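Local coordinates for protein nucleoporin NUP82 (Saccharomyces cerevisiae, PDB 3PBP) that serves as a structural component of the nuclear pore complex, its N-terminal domain also containing the region that interacts with the nucleoporin NUP116, at residues S140-T152 / D155-P169. The protein carries 1 engineered substitution. Numbering follows the deposited sequence.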
loop_
_atom_site.group_PDB
_atom_site.type_symbol
_atom_site.label_atom_id
_atom_site.label_comp_id
_atom_site.label_asym_id
_atom_site.label_seq_id
_atom_site.Cartn_x
_atom_site.Cartn_y
_atom_site.Cartn_z
ATOM N N SER A 140 -10.961 -7.010 13.924
ATOM C CA SER A 140 -12.193 -6.701 13.198
ATOM C C SER A 140 -12.097 -5.958 11.880
ATOM O O SER A 140 -13.128 -5.567 11.328
ATOM C CB SER A 140 -13.140 -5.917 14.105
ATOM O OG SER A 140 -12.524 -4.713 14.530
ATOM N N CYS A 141 -10.895 -5.763 11.356
ATOM C CA CYS A 141 -10.781 -5.031 10.108
ATOM C C CYS A 141 -9.965 -5.720 9.007
ATOM O O CYS A 141 -8.818 -6.101 9.226
ATOM C CB CYS A 141 -10.197 -3.655 10.406
ATOM S SG CYS A 141 -9.888 -2.645 8.955
ATOM N N ILE A 142 -10.560 -5.897 7.828
ATOM C CA ILE A 142 -9.822 -6.506 6.728
ATOM C C ILE A 142 -9.640 -5.495 5.602
ATOM O O ILE A 142 -10.550 -4.734 5.256
ATOM C CB ILE A 142 -10.498 -7.792 6.157
ATOM C CG1 ILE A 142 -11.874 -7.468 5.573
ATOM C CG2 ILE A 142 -10.571 -8.861 7.234
ATOM C CD1 ILE A 142 -12.472 -8.629 4.807
ATOM N N VAL A 143 -8.439 -5.485 5.045
ATOM C CA VAL A 143 -8.104 -4.558 3.982
ATOM C C VAL A 143 -8.142 -5.319 2.671
ATOM O O VAL A 143 -7.481 -6.349 2.524
ATOM C CB VAL A 143 -6.710 -3.970 4.232
ATOM C CG1 VAL A 143 -6.379 -2.905 3.199
ATOM C CG2 VAL A 143 -6.660 -3.408 5.626
ATOM N N VAL A 144 -8.917 -4.819 1.716
ATOM C CA VAL A 144 -9.051 -5.501 0.437
ATOM C C VAL A 144 -8.588 -4.679 -0.760
ATOM O O VAL A 144 -9.082 -3.575 -0.993
ATOM C CB VAL A 144 -10.536 -5.944 0.219
ATOM C CG1 VAL A 144 -10.681 -6.681 -1.103
ATOM C CG2 VAL A 144 -10.988 -6.833 1.379
ATOM N N LEU A 145 -7.633 -5.223 -1.508
ATOM C CA LEU A 145 -7.127 -4.570 -2.713
ATOM C C LEU A 145 -7.751 -5.266 -3.930
ATOM O O LEU A 145 -7.680 -6.498 -4.051
ATOM C CB LEU A 145 -5.601 -4.687 -2.796
ATOM C CG LEU A 145 -5.016 -4.279 -4.148
ATOM C CD1 LEU A 145 -5.064 -2.762 -4.264
ATOM C CD2 LEU A 145 -3.592 -4.782 -4.288
ATOM N N LYS A 146 -8.362 -4.491 -4.825
ATOM C CA LYS A 146 -8.981 -5.069 -6.029
ATOM C C LYS A 146 -8.190 -4.742 -7.312
ATOM O O LYS A 146 -7.282 -3.910 -7.281
ATOM C CB LYS A 146 -10.428 -4.565 -6.156
ATOM C CG LYS A 146 -11.374 -5.141 -5.111
ATOM C CD LYS A 146 -12.720 -4.427 -5.109
ATOM C CE LYS A 146 -13.688 -5.091 -4.140
ATOM N NZ LYS A 146 -14.846 -4.216 -3.850
ATOM N N GLU A 147 -8.519 -5.403 -8.426
ATOM C CA GLU A 147 -7.848 -5.133 -9.704
ATOM C C GLU A 147 -7.968 -3.639 -9.969
ATOM O O GLU A 147 -7.171 -3.037 -10.688
ATOM C CB GLU A 147 -8.517 -5.900 -10.830
ATOM C CG GLU A 147 -8.338 -7.389 -10.725
ATOM C CD GLU A 147 -6.883 -7.772 -10.553
ATOM O OE1 GLU A 147 -6.034 -7.195 -11.273
ATOM O OE2 GLU A 147 -6.590 -8.648 -9.704
ATOM N N ASP A 148 -9.004 -3.073 -9.358
ATOM C CA ASP A 148 -9.353 -1.659 -9.389
ATOM C C ASP A 148 -8.192 -0.743 -9.021
ATOM O O ASP A 148 -8.090 0.377 -9.519
ATOM C CB ASP A 148 -10.421 -1.408 -8.337
ATOM C CG ASP A 148 -11.721 -1.041 -8.917
ATOM O OD1 ASP A 148 -11.708 -0.458 -10.014
ATOM O OD2 ASP A 148 -12.755 -1.321 -8.270
ATOM N N ASP A 149 -7.357 -1.239 -8.105
ATOM C CA ASP A 149 -6.233 -0.516 -7.510
ATOM C C ASP A 149 -6.922 0.232 -6.370
ATOM O O ASP A 149 -6.375 1.125 -5.730
ATOM C CB ASP A 149 -5.573 0.462 -8.490
ATOM C CG ASP A 149 -4.680 -0.241 -9.493
ATOM O OD1 ASP A 149 -3.961 -1.185 -9.085
ATOM O OD2 ASP A 149 -4.694 0.161 -10.682
ATOM N N THR A 150 -8.156 -0.178 -6.139
ATOM C CA THR A 150 -8.990 0.371 -5.106
ATOM C C THR A 150 -8.661 -0.431 -3.828
ATOM O O THR A 150 -8.423 -1.645 -3.891
ATOM C CB THR A 150 -10.487 0.214 -5.533
ATOM O OG1 THR A 150 -11.272 1.235 -4.915
ATOM C CG2 THR A 150 -11.039 -1.157 -5.139
ATOM N N ILE A 151 -8.618 0.244 -2.681
ATOM C CA ILE A 151 -8.321 -0.431 -1.410
ATOM C C ILE A 151 -9.492 -0.195 -0.461
ATOM O O ILE A 151 -9.838 0.944 -0.158
ATOM C CB ILE A 151 -7.011 0.108 -0.787
ATOM C CG1 ILE A 151 -5.850 -0.096 -1.774
ATOM C CG2 ILE A 151 -6.726 -0.609 0.532
ATOM C CD1 ILE A 151 -4.584 0.658 -1.422
ATOM N N THR A 152 -10.097 -1.275 0.013
ATOM C CA THR A 152 -11.265 -1.170 0.886
ATOM C C THR A 152 -11.107 -1.778 2.285
ATOM O O THR A 152 -10.466 -2.823 2.466
ATOM C CB THR A 152 -12.486 -1.853 0.206
ATOM O OG1 THR A 152 -12.535 -1.465 -1.173
ATOM C CG2 THR A 152 -13.786 -1.464 0.899
ATOM N N ASP A 155 -15.474 -3.697 8.134
ATOM C CA ASP A 155 -15.527 -3.933 9.555
ATOM C C ASP A 155 -16.264 -5.256 9.751
ATOM O O ASP A 155 -17.492 -5.316 9.716
ATOM C CB ASP A 155 -16.276 -2.830 10.277
ATOM C CG ASP A 155 -16.160 -2.959 11.794
ATOM O OD1 ASP A 155 -16.198 -4.103 12.301
ATOM O OD2 ASP A 155 -16.034 -1.920 12.479
ATOM N N ILE A 156 -15.486 -6.314 9.934
ATOM C CA ILE A 156 -15.980 -7.668 10.147
ATOM C C ILE A 156 -17.086 -7.808 11.206
ATOM O O ILE A 156 -17.970 -8.655 11.074
ATOM C CB ILE A 156 -14.800 -8.573 10.554
ATOM C CG1 ILE A 156 -13.986 -8.940 9.324
ATOM C CG2 ILE A 156 -15.287 -9.793 11.276
ATOM C CD1 ILE A 156 -12.838 -9.857 9.662
ATOM N N LEU A 157 -17.039 -6.980 12.246
ATOM C CA LEU A 157 -18.008 -7.065 13.335
ATOM C C LEU A 157 -19.094 -5.994 13.391
ATOM O O LEU A 157 -19.697 -5.802 14.446
ATOM C CB LEU A 157 -17.270 -7.043 14.677
ATOM C CG LEU A 157 -16.093 -7.991 14.854
ATOM C CD1 LEU A 157 -15.497 -7.790 16.226
ATOM C CD2 LEU A 157 -16.555 -9.417 14.679
ATOM N N ASN A 158 -19.373 -5.298 12.296
ATOM C CA ASN A 158 -20.386 -4.252 12.387
ATOM C C ASN A 158 -21.012 -3.865 11.055
ATOM O O ASN A 158 -20.373 -3.196 10.238
ATOM C CB ASN A 158 -19.764 -3.016 13.049
ATOM C CG ASN A 158 -20.799 -2.074 13.621
ATOM O OD1 ASN A 158 -21.640 -1.534 12.898
ATOM N ND2 ASN A 158 -20.743 -1.868 14.934
ATOM N N SER A 159 -22.263 -4.277 10.843
ATOM C CA SER A 159 -22.978 -3.963 9.603
ATOM C C SER A 159 -23.456 -2.521 9.576
ATOM O O SER A 159 -23.867 -2.017 8.525
ATOM C CB SER A 159 -24.175 -4.890 9.416
ATOM O OG SER A 159 -23.748 -6.221 9.223
ATOM N N GLN A 160 -23.406 -1.867 10.737
ATOM C CA GLN A 160 -23.807 -0.463 10.859
ATOM C C GLN A 160 -22.601 0.395 10.465
ATOM O O GLN A 160 -22.460 1.538 10.906
ATOM C CB GLN A 160 -24.205 -0.149 12.300
ATOM C CG GLN A 160 -24.983 -1.261 12.985
ATOM C CD GLN A 160 -25.201 -0.985 14.465
ATOM O OE1 GLN A 160 -24.258 -0.649 15.191
ATOM N NE2 GLN A 160 -26.446 -1.134 14.924
ATOM N N GLU A 161 -21.732 -0.190 9.642
ATOM C CA GLU A 161 -20.521 0.456 9.150
ATOM C C GLU A 161 -20.414 0.203 7.653
ATOM O O GLU A 161 -20.211 -0.932 7.229
ATOM C CB GLU A 161 -19.292 -0.129 9.849
ATOM C CG GLU A 161 -19.110 0.340 11.283
ATOM C CD GLU A 161 -18.080 1.458 11.409
ATOM O OE1 GLU A 161 -18.087 2.391 10.572
ATOM O OE2 GLU A 161 -17.266 1.407 12.355
ATOM N N LYS A 162 -20.567 1.253 6.852
ATOM C CA LYS A 162 -20.470 1.100 5.407
ATOM C C LYS A 162 -18.994 1.033 5.078
ATOM O O LYS A 162 -18.226 1.897 5.493
ATOM C CB LYS A 162 -21.127 2.284 4.705
ATOM C CG LYS A 162 -22.514 2.571 5.264
ATOM C CD LYS A 162 -23.382 3.423 4.341
ATOM C CE LYS A 162 -24.798 3.552 4.916
ATOM N NZ LYS A 162 -25.771 4.086 3.917
ATOM N N PRO A 163 -18.572 -0.003 4.334
ATOM C CA PRO A 163 -17.153 -0.135 3.984
ATOM C C PRO A 163 -16.512 1.168 3.505
ATOM O O PRO A 163 -17.169 2.002 2.888
ATOM C CB PRO A 163 -17.154 -1.240 2.918
ATOM C CG PRO A 163 -18.541 -1.195 2.358
ATOM C CD PRO A 163 -19.385 -0.970 3.582
ATOM N N ILE A 164 -15.235 1.352 3.817
ATOM C CA ILE A 164 -14.538 2.552 3.399
ATOM C C ILE A 164 -13.674 2.234 2.195
ATOM O O ILE A 164 -12.915 1.261 2.195
ATOM C CB ILE A 164 -13.678 3.109 4.524
ATOM C CG1 ILE A 164 -14.574 3.432 5.716
ATOM C CG2 ILE A 164 -12.920 4.356 4.042
ATOM C CD1 ILE A 164 -13.923 4.299 6.733
ATOM N N VAL A 165 -13.806 3.052 1.161
ATOM C CA VAL A 165 -13.048 2.829 -0.047
ATOM C C VAL A 165 -12.073 3.955 -0.275
ATOM O O VAL A 165 -12.462 5.118 -0.394
ATOM C CB VAL A 165 -13.976 2.703 -1.267
ATOM C CG1 VAL A 165 -13.155 2.482 -2.524
ATOM C CG2 VAL A 165 -14.940 1.550 -1.056
ATOM N N LEU A 166 -10.796 3.593 -0.332
ATOM C CA LEU A 166 -9.737 4.554 -0.547
ATOM C C LEU A 166 -9.155 4.306 -1.914
ATOM O O LEU A 166 -9.293 3.207 -2.457
ATOM C CB LEU A 166 -8.653 4.402 0.518
ATOM C CG LEU A 166 -9.113 4.500 1.975
ATOM C CD1 LEU A 166 -7.912 4.742 2.857
ATOM C CD2 LEU A 166 -10.095 5.642 2.148
ATOM N N ASN A 167 -8.486 5.330 -2.444
ATOM C CA ASN A 167 -7.860 5.309 -3.769
ATOM C C ASN A 167 -8.918 5.023 -4.843
ATOM O O ASN A 167 -8.729 4.181 -5.724
ATOM C CB ASN A 167 -6.714 4.275 -3.828
ATOM C CG ASN A 167 -5.706 4.577 -4.938
ATOM O OD1 ASN A 167 -5.270 5.720 -5.105
ATOM N ND2 ASN A 167 -5.325 3.554 -5.692
ATOM N N LYS A 168 -10.037 5.742 -4.750
ATOM C CA LYS A 168 -11.143 5.594 -5.689
ATOM C C LYS A 168 -10.720 6.049 -7.078
ATOM O O LYS A 168 -9.828 6.896 -7.225
ATOM C CB LYS A 168 -12.337 6.432 -5.239
ATOM C CG LYS A 168 -12.879 6.094 -3.868
ATOM C CD LYS A 168 -13.999 7.049 -3.501
ATOM C CE LYS A 168 -14.330 6.990 -2.014
ATOM N NZ LYS A 168 -15.228 8.108 -1.584
ATOM N N PRO A 169 -11.349 5.488 -8.123
ATOM C CA PRO A 169 -10.987 5.891 -9.483
ATOM C C PRO A 169 -11.301 7.371 -9.730
ATOM O O PRO A 169 -12.200 7.942 -9.105
ATOM C CB PRO A 169 -11.825 4.956 -10.351
ATOM C CG PRO A 169 -11.963 3.730 -9.498
ATOM C CD PRO A 169 -12.249 4.324 -8.142
#
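In a four-stranded antiparallel blade of the NUP82 N-terminal beta-propeller, strand 164-166 is an outermost strand, held to its neighbour where I151 pairs with L166, a worked example of how an edge strand is fixed. Two nearly straight backbone bonds join them: I151 N to L166 O (3.0 Å) and L166 N to I151 O (2.8 Å). In the next, non-hydrogen-bonded pair, T152 CG2 meets V165 CG2 at 3.8 Å, the side chains crossing at an oblique angle. Beyond the strand end, N167 turns its amide to D149 O, which lies almost in the amide plane, 2.6 Å from ND2; CG anti to the backbone N (chi1 -158°) directs the group there, and V179 O takes a second bond from ND2. At the other end the chain leaves strand 151-155 through a type I turn. There I156 N donates to S140 O, while I156 CD1 meets I142 CG2 at 3.5 Å, crossing at about a right angle. D155 OD1 accepts from L157 N (3.0 Å), an Asx turn, and OD2 bonds S214 OG. A leucine at D155 would probably leave L157 N and S214 OG without their acceptor. Backbone pairing thus sets the register, while D155 and N167 hold the turns before and after the strand.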